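Local coordinates for putative immunoglobulin A1 protease (Bacteroides ovatus, PDB 3N6Z), which is of unproven function but is probably related to bacterial proteases that cleave immunoglobulin A1, and folds as a parallel beta-helix, at residues P97-D101 / N161-T165; Q197-I201 / G231-E235; Y119-V125 / I147-Y153; P49-A55 / F73-I79. All blocks are in the same frame, centred on the assembly; numbering follows the deposited sequence. Where two conformers were deposited one is given.

Contact 1 of 4, residues P97-D101 / N161-T165; sequences PYEID and NGNKT
At the loop-lined edge of a parallel beta-helix, a surface salt bridge joins Glu99, near strand 100-105, to Lys164, in the short 3-10 turn leading to strand 166-169. Lys164 NZ sits 2.8 Å from Glu99 OE2 and takes the anti lone pair, the one facing away from OE1, which leaves the ammonium on the outer side of the carboxylate instead of straddling both oxygens. The two side chains cross at about a right angle. The lysine bends at its second torsion (chi2 -49°) and runs straight from there, a shape that lays CE against the same oxygen before NZ reaches it. OE1 instead faces Asn163, coming within 3.4 Å of its CB, with the carboxylate and amide planes 53° apart; the amide oxygen of Asn163 is taken up elsewhere, by Gln197. Asn161 shapes the turn: its OD1 accepts from Asn163 N at 2.9 Å, an Asx turn in which the donor stands above the carbonyl plane. Water widens the contact. One molecule donates to Glu99 OE2 at 2.7 Å and accepts from both Asn161 ND2 and Asn163 ND2, giving OE2 a second partner besides the lysine. Another lies between Glu99 OE1 and Asn163 O, and a third accepts from Lys164 NZ at 2.9 Å while lying equally close to Pro97 O.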
loop_
_atom_site.group_PDB
_atom_site.type_symbol
_atom_site.label_atom_id
_atom_site.label_comp_id
_atom_site.label_asym_id
_atom_site.label_seq_id
_atom_site.Cartn_x
_atom_site.Cartn_y
_atom_site.Cartn_z
ATOM N N PRO A 97 18.687 -3.992 4.175
ATOM C CA PRO A 97 19.564 -2.915 4.657
ATOM C C PRO A 97 19.409 -1.540 3.989
ATOM O O PRO A 97 20.017 -0.589 4.456
ATOM C CB PRO A 97 20.967 -3.475 4.348
ATOM C CG PRO A 97 20.754 -4.222 3.045
ATOM C CD PRO A 97 19.442 -4.951 3.337
ATOM N N TYR A 98 18.636 -1.446 2.908
ATOM C CA TYR A 98 18.606 -0.244 2.075
ATOM C C TYR A 98 17.438 0.662 2.417
ATOM O O TYR A 98 16.297 0.346 2.062
ATOM C CB TYR A 98 18.486 -0.668 0.610
ATOM C CG TYR A 98 19.612 -1.557 0.118
ATOM C CD1 TYR A 98 20.942 -1.198 0.302
ATOM C CD2 TYR A 98 19.340 -2.727 -0.540
ATOM C CE1 TYR A 98 21.974 -1.995 -0.177
ATOM C CE2 TYR A 98 20.348 -3.523 -1.031
ATOM C CZ TYR A 98 21.668 -3.160 -0.846
ATOM O OH TYR A 98 22.697 -3.925 -1.340
ATOM N N GLU A 99 17.732 1.822 3.012
ATOM C CA GLU A 99 16.748 2.854 3.254
ATOM C C GLU A 99 16.580 3.694 1.984
ATOM O O GLU A 99 17.558 3.961 1.265
ATOM C CB GLU A 99 17.161 3.739 4.423
ATOM C CG GLU A 99 17.235 2.985 5.752
ATOM C CD GLU A 99 17.940 3.762 6.833
ATOM O OE1 GLU A 99 17.853 5.017 6.822
ATOM O OE2 GLU A 99 18.544 3.112 7.709
ATOM N N ILE A 100 15.348 4.128 1.739
ATOM C CA ILE A 100 14.996 4.807 0.491
ATOM C C ILE A 100 14.067 5.977 0.740
ATOM O O ILE A 100 13.133 5.897 1.543
ATOM C CB ILE A 100 14.319 3.826 -0.510
ATOM C CG1 ILE A 100 15.273 2.700 -0.904
ATOM C CG2 ILE A 100 13.785 4.576 -1.751
ATOM C CD1 ILE A 100 14.601 1.527 -1.636
ATOM N N ASP A 101 14.370 7.094 0.092
ATOM C CA ASP A 101 13.467 8.239 -0.033
ATOM C C ASP A 101 13.094 8.329 -1.504
ATOM O O ASP A 101 13.946 8.531 -2.339
ATOM C CB ASP A 101 14.113 9.547 0.454
ATOM C CG ASP A 101 13.120 10.667 0.522
ATOM O OD1 ASP A 101 12.870 11.274 -0.531
ATOM O OD2 ASP A 101 12.564 10.911 1.610
ATOM N N ASN A 161 16.055 1.698 15.797
ATOM C CA ASN A 161 16.441 2.842 15.008
ATOM C C ASN A 161 15.223 3.261 14.181
ATOM O O ASN A 161 14.776 2.519 13.295
ATOM C CB ASN A 161 17.590 2.401 14.113
ATOM C CG ASN A 161 17.961 3.398 13.056
ATOM O OD1 ASN A 161 17.494 4.563 13.009
ATOM N ND2 ASN A 161 18.875 2.940 12.175
ATOM N N GLY A 162 14.724 4.460 14.446
ATOM C CA GLY A 162 13.535 4.995 13.789
ATOM C C GLY A 162 13.657 5.136 12.291
ATOM O O GLY A 162 12.643 5.247 11.581
ATOM N N ASN A 163 14.893 5.093 11.774
ATOM C CA ASN A 163 15.097 5.091 10.330
ATOM C C ASN A 163 14.582 3.825 9.655
ATOM O O ASN A 163 14.493 3.784 8.426
ATOM C CB ASN A 163 16.566 5.309 9.998
ATOM C CG ASN A 163 17.054 6.704 10.343
ATOM O OD1 ASN A 163 16.270 7.662 10.483
ATOM N ND2 ASN A 163 18.378 6.834 10.429
ATOM N N LYS A 164 14.170 2.812 10.443
ATOM C CA LYS A 164 13.580 1.587 9.901
ATOM C C LYS A 164 12.049 1.619 9.829
ATOM O O LYS A 164 11.439 0.663 9.310
ATOM C CB LYS A 164 14.092 0.386 10.719
ATOM C CG LYS A 164 15.637 0.285 10.743
ATOM C CD LYS A 164 16.301 0.399 9.382
ATOM C CE LYS A 164 17.772 0.118 9.384
ATOM N NZ LYS A 164 18.416 0.381 8.037
ATOM N N THR A 165 11.423 2.704 10.279
ATOM C CA THR A 165 9.994 2.921 10.027
ATOM C C THR A 165 9.817 3.337 8.561
ATOM O O THR A 165 10.774 3.707 7.880
ATOM C CB THR A 165 9.398 4.027 10.966
ATOM O OG1 THR A 165 10.106 5.266 10.725
ATOM C CG2 THR A 165 9.518 3.638 12.450
HETATM O O HOH W 1 20.942 -0.849 7.180
HETATM O O HOH W 2 15.025 5.988 6.739
HETATM O O HOH W 3 19.766 4.243 9.850
#

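Contact 2 of 4, residues Q197-I201 / G231-E235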
loop_
_atom_site.group_PDB
_atom_site.type_symbol
_atom_site.label_atom_id
_atom_site.label_comp_id
_atom_site.label_asym_id
_atom_site.label_seq_id
_atom_site.Cartn_x
_atom_site.Cartn_y
_atom_site.Cartn_z
ATOM N N GLN A 197 9.984 8.159 15.323
ATOM C CA GLN A 197 9.424 8.094 13.970
ATOM C C GLN A 197 8.233 7.158 13.942
ATOM O O GLN A 197 8.023 6.336 14.852
ATOM C CB GLN A 197 10.505 7.660 12.979
ATOM C CG GLN A 197 11.653 8.669 12.864
ATOM C CD GLN A 197 12.581 8.370 11.714
ATOM O OE1 GLN A 197 12.127 8.265 10.573
ATOM N NE2 GLN A 197 13.888 8.250 11.995
ATOM N N GLU A 198 7.420 7.298 12.893
ATOM C CA GLU A 198 6.179 6.550 12.803
ATOM C C GLU A 198 6.040 5.879 11.459
ATOM O O GLU A 198 6.520 6.413 10.456
ATOM C CB GLU A 198 5.023 7.507 12.929
ATOM C CG GLU A 198 4.995 8.324 14.208
ATOM C CD GLU A 198 3.795 9.262 14.234
ATOM O OE1 GLU A 198 3.921 10.400 13.735
ATOM O OE2 GLU A 198 2.720 8.838 14.670
ATOM N N SER A 199 5.414 4.706 11.437
ATOM C CA SER A 199 5.000 4.072 10.185
ATOM C C SER A 199 3.526 4.353 9.934
ATOM O O SER A 199 2.684 4.165 10.835
ATOM C CB SER A 199 5.257 2.572 10.168
ATOM O OG SER A 199 6.640 2.256 10.281
ATOM N N TYR A 200 3.201 4.796 8.718
ATOM C CA TYR A 200 1.838 5.129 8.378
ATOM C C TYR A 200 1.611 5.206 6.881
ATOM O O TYR A 200 2.562 5.338 6.083
ATOM C CB TYR A 200 1.385 6.427 9.059
ATOM C CG TYR A 200 2.182 7.672 8.780
ATOM C CD1 TYR A 200 1.950 8.432 7.640
ATOM C CD2 TYR A 200 3.092 8.163 9.726
ATOM C CE1 TYR A 200 2.615 9.619 7.431
ATOM C CE2 TYR A 200 3.763 9.368 9.537
ATOM C CZ TYR A 200 3.519 10.089 8.384
ATOM O OH TYR A 200 4.179 11.283 8.172
ATOM N N ILE A 201 0.340 5.103 6.532
ATOM C CA ILE A 201 -0.160 5.320 5.175
ATOM C C ILE A 201 -1.168 6.451 5.257
ATOM O O ILE A 201 -2.121 6.376 6.028
ATOM C CB ILE A 201 -0.795 4.053 4.561
ATOM C CG1 ILE A 201 0.165 2.863 4.673
ATOM C CG2 ILE A 201 -1.226 4.286 3.106
ATOM C CD1 ILE A 201 -0.417 1.486 4.313
ATOM N N GLY A 231 1.677 0.985 17.746
ATOM C CA GLY A 231 1.889 2.292 17.130
ATOM C C GLY A 231 1.776 2.181 15.609
ATOM O O GLY A 231 2.109 1.153 15.024
ATOM N N GLY A 232 1.336 3.259 14.960
ATOM C CA GLY A 232 1.174 3.343 13.506
ATOM C C GLY A 232 -0.257 3.505 13.125
ATOM O O GLY A 232 -1.177 3.168 13.892
ATOM N N PHE A 233 -0.473 4.017 11.928
ATOM C CA PHE A 233 -1.832 4.410 11.537
ATOM C C PHE A 233 -2.048 4.438 10.039
ATOM O O PHE A 233 -1.089 4.484 9.262
ATOM C CB PHE A 233 -2.229 5.767 12.193
ATOM C CG PHE A 233 -1.417 6.946 11.730
ATOM C CD1 PHE A 233 -1.808 7.682 10.613
ATOM C CD2 PHE A 233 -0.269 7.353 12.412
ATOM C CE1 PHE A 233 -1.061 8.797 10.186
ATOM C CE2 PHE A 233 0.488 8.443 11.960
ATOM C CZ PHE A 233 0.076 9.174 10.898
ATOM N N ILE A 234 -3.324 4.478 9.689
ATOM C CA ILE A 234 -3.800 4.728 8.339
ATOM C C ILE A 234 -4.763 5.917 8.455
ATOM O O ILE A 234 -5.699 5.881 9.273
ATOM C CB ILE A 234 -4.503 3.505 7.719
ATOM C CG1 ILE A 234 -3.488 2.354 7.548
ATOM C CG2 ILE A 234 -5.207 3.868 6.393
ATOM C CD1 ILE A 234 -4.107 0.984 7.191
ATOM N N GLU A 235 -4.572 6.940 7.620
ATOM C CA GLU A 235 -5.344 8.183 7.672
ATOM C C GLU A 235 -5.658 8.664 6.255
ATOM O O GLU A 235 -4.780 8.637 5.415
ATOM C CB GLU A 235 -4.464 9.198 8.430
ATOM C CG GLU A 235 -4.949 10.545 8.638
ATOM C CD GLU A 235 -4.155 11.162 9.787
ATOM O OE1 GLU A 235 -3.032 11.612 9.551
ATOM O OE2 GLU A 235 -4.630 11.096 10.939
#
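Tyr200 and Phe233 lie side by side on successive coils of the beta-helix, pointing the same way from parallel strands paired Tyr200 with Phe233 and Ile201 with Ile234. This is the tight part. Tyr200 CB sits over the centre of the Phe233 ring, 3.5 Å from the centroid, as a CH-pi contact, and Phe233 CZ lies above the tyrosine ring near its rim, 3.3 Å from Tyr200 CG. The planes are only 14° apart but slid, and the rings barely overlap. Both side chains hold CG between the backbone N and the carbonyl carbon (chi1 58° in Tyr200, 65° in Phe233), which keeps the two in step. Replacing Phe233 by an alanine would probably take away the ring that Tyr200 CB rests on and open a gap beside one face of the tyrosine. Beneath them the backbones zip together: Ile201 N donates to Phe233 O at 3.1 Å and Glu235 N to Ile201 O at 3.0 Å, while the bond from Phe233 N to Ser199 O is weak. Ile201 and Ile234 point to the other, buried face, where Ile234 also meets Leu190. The solvent side is looser. There the exposed Glu198 reaches the Phe233 ring only at its edge, with OE2 in the ring plane 3.5 Å from CE2, and Glu235 turns to a salt bridge with Lys202. The chemistry is thus that of an amphipathic strand pair, with aliphatic side chains inward, aromatic side chains side by side on the outer face and charges at its margin.

Contact 3 of 4, residues Y119-V125 / I147-Y153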
loop_
_atom_site.group_PDB
_atom_site.type_symbol
_atom_site.label_atom_id
_atom_site.label_comp_id
_atom_site.label_asym_id
_atom_site.label_seq_id
_atom_site.Cartn_x
_atom_site.Cartn_y
_atom_site.Cartn_z
ATOM N N TYR A 119 9.475 -10.790 -1.391
ATOM C CA TYR A 119 8.479 -9.720 -1.284
ATOM C C TYR A 119 8.232 -8.998 -2.602
ATOM O O TYR A 119 8.464 -7.792 -2.726
ATOM C CB TYR A 119 8.849 -8.742 -0.156
ATOM C CG TYR A 119 8.813 -9.365 1.185
ATOM C CD1 TYR A 119 7.595 -9.745 1.752
ATOM C CD2 TYR A 119 9.966 -9.594 1.905
ATOM C CE1 TYR A 119 7.538 -10.346 3.000
ATOM C CE2 TYR A 119 9.919 -10.221 3.160
ATOM C CZ TYR A 119 8.709 -10.574 3.707
ATOM O OH TYR A 119 8.665 -11.178 4.944
ATOM N N PRO A 120 7.689 -9.727 -3.591
ATOM C CA PRO A 120 7.371 -9.084 -4.868
ATOM C C PRO A 120 6.472 -7.854 -4.678
ATOM O O PRO A 120 5.400 -7.952 -4.085
ATOM C CB PRO A 120 6.658 -10.186 -5.659
ATOM C CG PRO A 120 7.021 -11.454 -5.017
ATOM C CD PRO A 120 7.358 -11.165 -3.592
ATOM N N SER A 121 6.932 -6.728 -5.204
ATOM C CA SER A 121 6.451 -5.399 -4.957
ATOM C C SER A 121 7.525 -4.434 -5.451
ATOM O O SER A 121 8.624 -4.848 -5.845
ATOM C CB SER A 121 6.221 -5.144 -3.454
ATOM O OG SER A 121 7.429 -5.202 -2.721
ATOM N N PHE A 122 7.247 -3.121 -5.391
ATOM C CA PHE A 122 8.233 -2.172 -5.842
ATOM C C PHE A 122 9.433 -2.151 -4.870
ATOM O O PHE A 122 10.568 -2.404 -5.287
ATOM C CB PHE A 122 7.613 -0.777 -6.052
ATOM C CG PHE A 122 8.493 0.158 -6.838
ATOM C CD1 PHE A 122 8.631 0.043 -8.213
ATOM C CD2 PHE A 122 9.169 1.162 -6.199
ATOM C CE1 PHE A 122 9.460 0.908 -8.942
ATOM C CE2 PHE A 122 9.968 2.040 -6.924
ATOM C CZ PHE A 122 10.085 1.909 -8.291
ATOM N N PHE A 123 9.182 -1.881 -3.588
ATOM C CA PHE A 123 10.239 -1.678 -2.591
ATOM C C PHE A 123 10.629 -2.943 -1.827
ATOM O O PHE A 123 11.748 -2.996 -1.276
ATOM C CB PHE A 123 9.885 -0.592 -1.591
ATOM C CG PHE A 123 9.756 0.770 -2.186
ATOM C CD1 PHE A 123 10.852 1.444 -2.689
ATOM C CD2 PHE A 123 8.522 1.375 -2.279
ATOM C CE1 PHE A 123 10.724 2.686 -3.264
ATOM C CE2 PHE A 123 8.372 2.638 -2.829
ATOM C CZ PHE A 123 9.485 3.298 -3.321
ATOM N N GLY A 124 9.701 -3.910 -1.680
ATOM C CA GLY A 124 9.961 -5.091 -0.857
ATOM C C GLY A 124 9.749 -4.819 0.620
ATOM O O GLY A 124 8.721 -5.233 1.193
ATOM N N VAL A 125 10.682 -4.078 1.192
ATOM C CA VAL A 125 10.593 -3.548 2.551
ATOM C C VAL A 125 10.982 -2.073 2.455
ATOM O O VAL A 125 12.113 -1.781 2.067
ATOM C CB VAL A 125 11.516 -4.284 3.555
ATOM C CG1 VAL A 125 11.513 -3.562 4.922
ATOM C CG2 VAL A 125 11.114 -5.774 3.664
ATOM N N ILE A 147 2.075 -9.441 0.475
ATOM C CA ILE A 147 2.571 -8.365 -0.383
ATOM C C ILE A 147 1.503 -7.312 -0.686
ATOM O O ILE A 147 0.333 -7.503 -0.428
ATOM C CB ILE A 147 3.167 -8.896 -1.690
ATOM C CG1 ILE A 147 2.093 -9.570 -2.572
ATOM C CG2 ILE A 147 4.389 -9.793 -1.459
ATOM C CD1 ILE A 147 2.557 -9.917 -3.972
ATOM N N GLY A 148 1.984 -6.185 -1.184
ATOM C CA GLY A 148 1.213 -5.125 -1.792
ATOM C C GLY A 148 1.951 -4.569 -2.986
ATOM O O GLY A 148 3.092 -4.924 -3.230
ATOM N N ILE A 149 1.294 -3.700 -3.768
ATOM C CA ILE A 149 1.938 -3.181 -4.985
ATOM C C ILE A 149 3.161 -2.355 -4.656
ATOM O O ILE A 149 4.210 -2.541 -5.252
ATOM C CB ILE A 149 0.935 -2.385 -5.874
ATOM C CG1 ILE A 149 0.040 -3.382 -6.613
ATOM C CG2 ILE A 149 1.648 -1.459 -6.878
ATOM C CD1 ILE A 149 -1.297 -2.812 -7.122
ATOM N N ILE A 150 3.034 -1.408 -3.729
ATOM C CA ILE A 150 4.152 -0.524 -3.437
ATOM C C ILE A 150 5.226 -1.222 -2.595
ATOM O O ILE A 150 6.423 -1.094 -2.882
ATOM C CB ILE A 150 3.679 0.804 -2.786
ATOM C CG1 ILE A 150 2.640 1.490 -3.709
ATOM C CG2 ILE A 150 4.885 1.729 -2.507
ATOM C CD1 ILE A 150 2.259 2.947 -3.379
ATOM N N THR A 151 4.815 -2.020 -1.615
ATOM C CA THR A 151 5.785 -2.721 -0.783
ATOM C C THR A 151 5.184 -3.939 -0.133
ATOM O O THR A 151 3.956 -4.033 0.032
ATOM C CB THR A 151 6.401 -1.757 0.260
ATOM O OG1 THR A 151 7.596 -2.308 0.805
ATOM C CG2 THR A 151 5.380 -1.433 1.368
ATOM N N GLY A 152 6.052 -4.850 0.266
ATOM C CA GLY A 152 5.659 -5.996 1.100
ATOM C C GLY A 152 5.466 -5.529 2.522
ATOM O O GLY A 152 4.332 -5.515 2.989
ATOM N N TYR A 153 6.544 -5.119 3.184
ATOM C CA TYR A 153 6.494 -4.448 4.481
ATOM C C TYR A 153 6.671 -2.963 4.300
ATOM O O TYR A 153 7.569 -2.514 3.572
ATOM C CB TYR A 153 7.602 -4.950 5.424
ATOM C CG TYR A 153 7.209 -6.126 6.242
ATOM C CD1 TYR A 153 7.043 -7.372 5.679
ATOM C CD2 TYR A 153 6.925 -5.956 7.591
ATOM C CE1 TYR A 153 6.628 -8.464 6.476
ATOM C CE2 TYR A 153 6.535 -6.996 8.378
ATOM C CZ TYR A 153 6.373 -8.234 7.844
ATOM O OH TYR A 153 5.935 -9.245 8.684
#
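Ser121 and Gly148 meet where two loops of neighbouring beta-helix coils lie one upon the other. Starting at Ser121, CB comes within 3.1 Å of Gly148 O and also touches Thr151 CA. With OG set between the backbone N and the carbonyl carbon (chi1 64°), the hydroxyl turns back into its own loop, donating to Tyr119 O and accepting from Gly124 N, both at 2.8 Å; the second bond makes an ST motif. Without the hydroxyl, as with an alanine here, Tyr119 O and Gly124 N would probably lose the partner they share and the loop be less firmly held. Main-chain bonds clamp the loops together: Phe122 N to Ile149 O, Phe123 N to Ile150 O at 3.0 Å, and Tyr153 N to Gly124 O. Gly152 is needed here, since a CB would clash with Gly124 O. Farther out, Tyr153 turns its edge toward the face of Tyr119, offset, the planes 80° apart, while Tyr119 OH hydrogen-bonds a glycerol, probably from the crystallisation liquor. On the inner side Phe123 CE2 packs 3.6 Å from Ile150 CG2, which lies at the ring's edge. The chemistry is that of buried turns whose polar groups are largely paired within and between coils, although Pro120 O is buried without a partner.

Contact 4 of 4, residues P49-A55 / F73-I79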
loop_
_atom_site.group_PDB
_atom_site.type_symbol
_atom_site.label_atom_id
_atom_site.label_comp_id
_atom_site.label_asym_id
_atom_site.label_seq_id
_atom_site.Cartn_x
_atom_site.Cartn_y
_atom_site.Cartn_z
ATOM N N PRO A 49 18.725 14.352 -5.618
ATOM C CA PRO A 49 18.178 12.988 -5.761
ATOM C C PRO A 49 18.486 12.425 -7.145
ATOM O O PRO A 49 18.599 13.169 -8.112
ATOM C CB PRO A 49 16.667 13.192 -5.569
ATOM C CG PRO A 49 16.462 14.655 -5.892
ATOM C CD PRO A 49 17.662 15.349 -5.402
ATOM N N TYR A 50 18.666 11.113 -7.234
ATOM C CA TYR A 50 18.774 10.477 -8.539
ATOM C C TYR A 50 17.456 10.669 -9.301
ATOM O O TYR A 50 16.379 10.268 -8.841
ATOM C CB TYR A 50 19.057 9.002 -8.386
ATOM C CG TYR A 50 20.453 8.647 -7.919
ATOM C CD1 TYR A 50 21.594 9.082 -8.608
ATOM C CD2 TYR A 50 20.650 7.817 -6.806
ATOM C CE1 TYR A 50 22.857 8.683 -8.210
ATOM C CE2 TYR A 50 21.918 7.431 -6.405
ATOM C CZ TYR A 50 23.013 7.861 -7.099
ATOM O OH TYR A 50 24.268 7.472 -6.715
HETATM N N MSE A 51 17.562 11.309 -10.468
HETATM C CA MSE A 51 16.413 11.714 -11.274
HETATM C C MSE A 51 16.157 10.671 -12.370
HETATM O O MSE A 51 17.074 10.374 -13.169
HETATM C CB MSE A 51 16.658 13.112 -11.860
HETATM C CG MSE A 51 15.456 13.730 -12.536
HETATM SE SE MSE A 51 13.998 14.145 -11.367
HETATM C CE MSE A 51 14.798 15.703 -10.516
ATOM N N ILE A 52 14.926 10.141 -12.373
ATOM C CA ILE A 52 14.539 9.006 -13.194
ATOM C C ILE A 52 13.586 9.481 -14.295
ATOM O O ILE A 52 12.513 10.029 -14.004
ATOM C CB ILE A 52 13.856 7.944 -12.342
ATOM C CG1 ILE A 52 14.819 7.403 -11.270
ATOM C CG2 ILE A 52 13.243 6.803 -13.205
ATOM C CD1 ILE A 52 14.073 6.774 -10.062
HETATM N N MSE A 53 13.977 9.250 -15.549
HETATM C CA MSE A 53 13.214 9.734 -16.722
HETATM C C MSE A 53 12.599 8.652 -17.584
HETATM O O MSE A 53 11.794 8.960 -18.457
HETATM C CB MSE A 53 14.121 10.605 -17.600
HETATM C CG MSE A 53 14.720 11.834 -16.882
HETATM SE SE MSE A 53 13.396 13.073 -16.311
HETATM C CE MSE A 53 12.770 13.712 -18.020
ATOM N N ASN A 54 12.992 7.407 -17.388
ATOM C CA ASN A 54 12.480 6.291 -18.181
ATOM C C ASN A 54 12.647 4.986 -17.411
ATOM O O ASN A 54 13.222 4.985 -16.315
ATOM C CB ASN A 54 13.155 6.265 -19.562
ATOM C CG ASN A 54 14.626 6.040 -19.497
ATOM O OD1 ASN A 54 15.101 5.201 -18.739
ATOM N ND2 ASN A 54 15.366 6.740 -20.338
ATOM N N ALA A 55 12.164 3.886 -17.959
ATOM C CA ALA A 55 12.187 2.599 -17.258
ATOM C C ALA A 55 13.564 1.983 -17.175
ATOM O O ALA A 55 13.837 1.200 -16.264
ATOM C CB ALA A 55 11.195 1.612 -17.882
ATOM N N PHE A 73 15.696 9.278 -4.481
ATOM C CA PHE A 73 15.281 9.146 -5.865
ATOM C C PHE A 73 14.084 10.050 -6.114
ATOM O O PHE A 73 13.213 10.231 -5.241
ATOM C CB PHE A 73 14.857 7.719 -6.197
ATOM C CG PHE A 73 15.906 6.674 -5.966
ATOM C CD1 PHE A 73 16.020 6.032 -4.741
ATOM C CD2 PHE A 73 16.793 6.323 -6.979
ATOM C CE1 PHE A 73 16.940 5.044 -4.536
ATOM C CE2 PHE A 73 17.730 5.327 -6.767
ATOM C CZ PHE A 73 17.808 4.695 -5.549
ATOM N N GLN A 74 13.965 10.509 -7.356
ATOM C CA GLN A 74 12.824 11.321 -7.789
ATOM C C GLN A 74 12.461 10.980 -9.231
ATOM O O GLN A 74 13.349 10.787 -10.058
ATOM C CB GLN A 74 13.161 12.798 -7.644
ATOM C CG GLN A 74 11.970 13.723 -7.820
ATOM C CD GLN A 74 12.261 15.134 -7.332
ATOM O OE1 GLN A 74 12.853 15.342 -6.234
ATOM N NE2 GLN A 74 11.841 16.111 -8.109
ATOM N N LEU A 75 11.170 10.906 -9.512
ATOM C CA LEU A 75 10.728 10.803 -10.909
ATOM C C LEU A 75 10.653 12.181 -11.533
ATOM O O LEU A 75 10.088 13.105 -10.923
ATOM C CB LEU A 75 9.349 10.154 -11.032
ATOM C CG LEU A 75 9.212 8.720 -10.478
ATOM C CD1 LEU A 75 7.786 8.209 -10.737
ATOM C CD2 LEU A 75 10.249 7.795 -11.154
ATOM N N GLY A 76 11.156 12.287 -12.753
ATOM C CA GLY A 76 11.048 13.520 -13.565
ATOM C C GLY A 76 10.091 13.392 -14.732
ATOM O O GLY A 76 9.936 14.347 -15.506
ATOM N N ALA A 77 9.439 12.243 -14.842
ATOM C CA ALA A 77 8.476 11.915 -15.904
ATOM C C ALA A 77 7.658 10.720 -15.435
ATOM O O ALA A 77 8.073 9.978 -14.540
ATOM C CB ALA A 77 9.218 11.554 -17.210
ATOM N N ASP A 78 6.528 10.477 -16.097
ATOM C CA ASP A 78 5.838 9.200 -15.949
ATOM C C ASP A 78 6.757 8.111 -16.508
ATOM O O ASP A 78 7.522 8.351 -17.435
ATOM C CB ASP A 78 4.515 9.150 -16.731
ATOM C CG ASP A 78 3.430 10.092 -16.191
ATOM O OD1 ASP A 78 3.555 10.596 -15.049
ATOM O OD2 ASP A 78 2.474 10.310 -16.938
ATOM N N ILE A 79 6.665 6.924 -15.924
ATOM C CA ILE A 79 7.519 5.800 -16.269
ATOM C C ILE A 79 6.636 4.634 -16.678
ATOM O O ILE A 79 5.816 4.173 -15.889
ATOM C CB ILE A 79 8.428 5.364 -15.108
ATOM C CG1 ILE A 79 9.189 6.574 -14.554
ATOM C CG2 ILE A 79 9.376 4.199 -15.585
ATOM C CD1 ILE A 79 10.207 7.223 -15.499
#
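Tyr50 and Phe73 begin a parallel pairing in which strand 50-52 runs beside strand 71-75, the axes of 50-52 and 73-75 4.7 Å apart and 27° from parallel. Three backbone bonds stitch it: Gln74 N donates to Tyr50 O at 2.8 Å, Ile52 N to Gln74 O at 2.9 Å, and Gly76 N to Ile52 O at 2.9 Å with an almost straight N-H. Tyr50 O and Gln74 O, though only 3.3 Å apart, are two acceptors, each met by its own donor. Met51, between Tyr50 and Ile52, turns its backbone bonds to the other side, to Glu40 and Lys41, while Phe73 pairs with Asp101 and Asp103 on the next strand. Past the strand, Met53 N donates to Gln57 OE1, and Asn54, at the N-cap of helix 55-58, takes the backbone N of Gln57 on its OD1. Asp78 OD1 likewise accepts from Val108 N. Apolar groups fill the buried face. Tyr50 CB rests 3.8 Å from Phe73 CD2, the two rings meeting obliquely, and Ile52 CG2 touches Leu75 CD2. Ile79, with both chain torsions near -60° (chi2 -66°), swings CD1 under the turn to 3.4 Å from Asn54 N, while its CG2 lies against Ala55. Parallel strands in register, stacked rung on rung over a core of aromatic and aliphatic side chains, are the mark of a parallel beta-helix, here at its N-terminal end.

All four contacts join neighbouring or near-neighbouring coils of one beta-helix, and several meet directly. Contact 4, toward the N-terminal end, hands on to contact 1 through Asp101 O and Phe73 N, 2.9 Å apart, although their centres are about 21 Å apart. Contact 1 reaches contact 2 through Asn163 OD1 and Gln197 NE2, also 2.9 Å apart, and contact 3 through packing of Ile100 CD1 on Phe123 CD1 at 3.9 Å. Contacts 2 and 4 lie farthest apart, with centres about 26 Å from each other. Contact 3 is the most central and has glycerol and sulfate nearby, probably from the crystallisation liquor; they do not establish an active site.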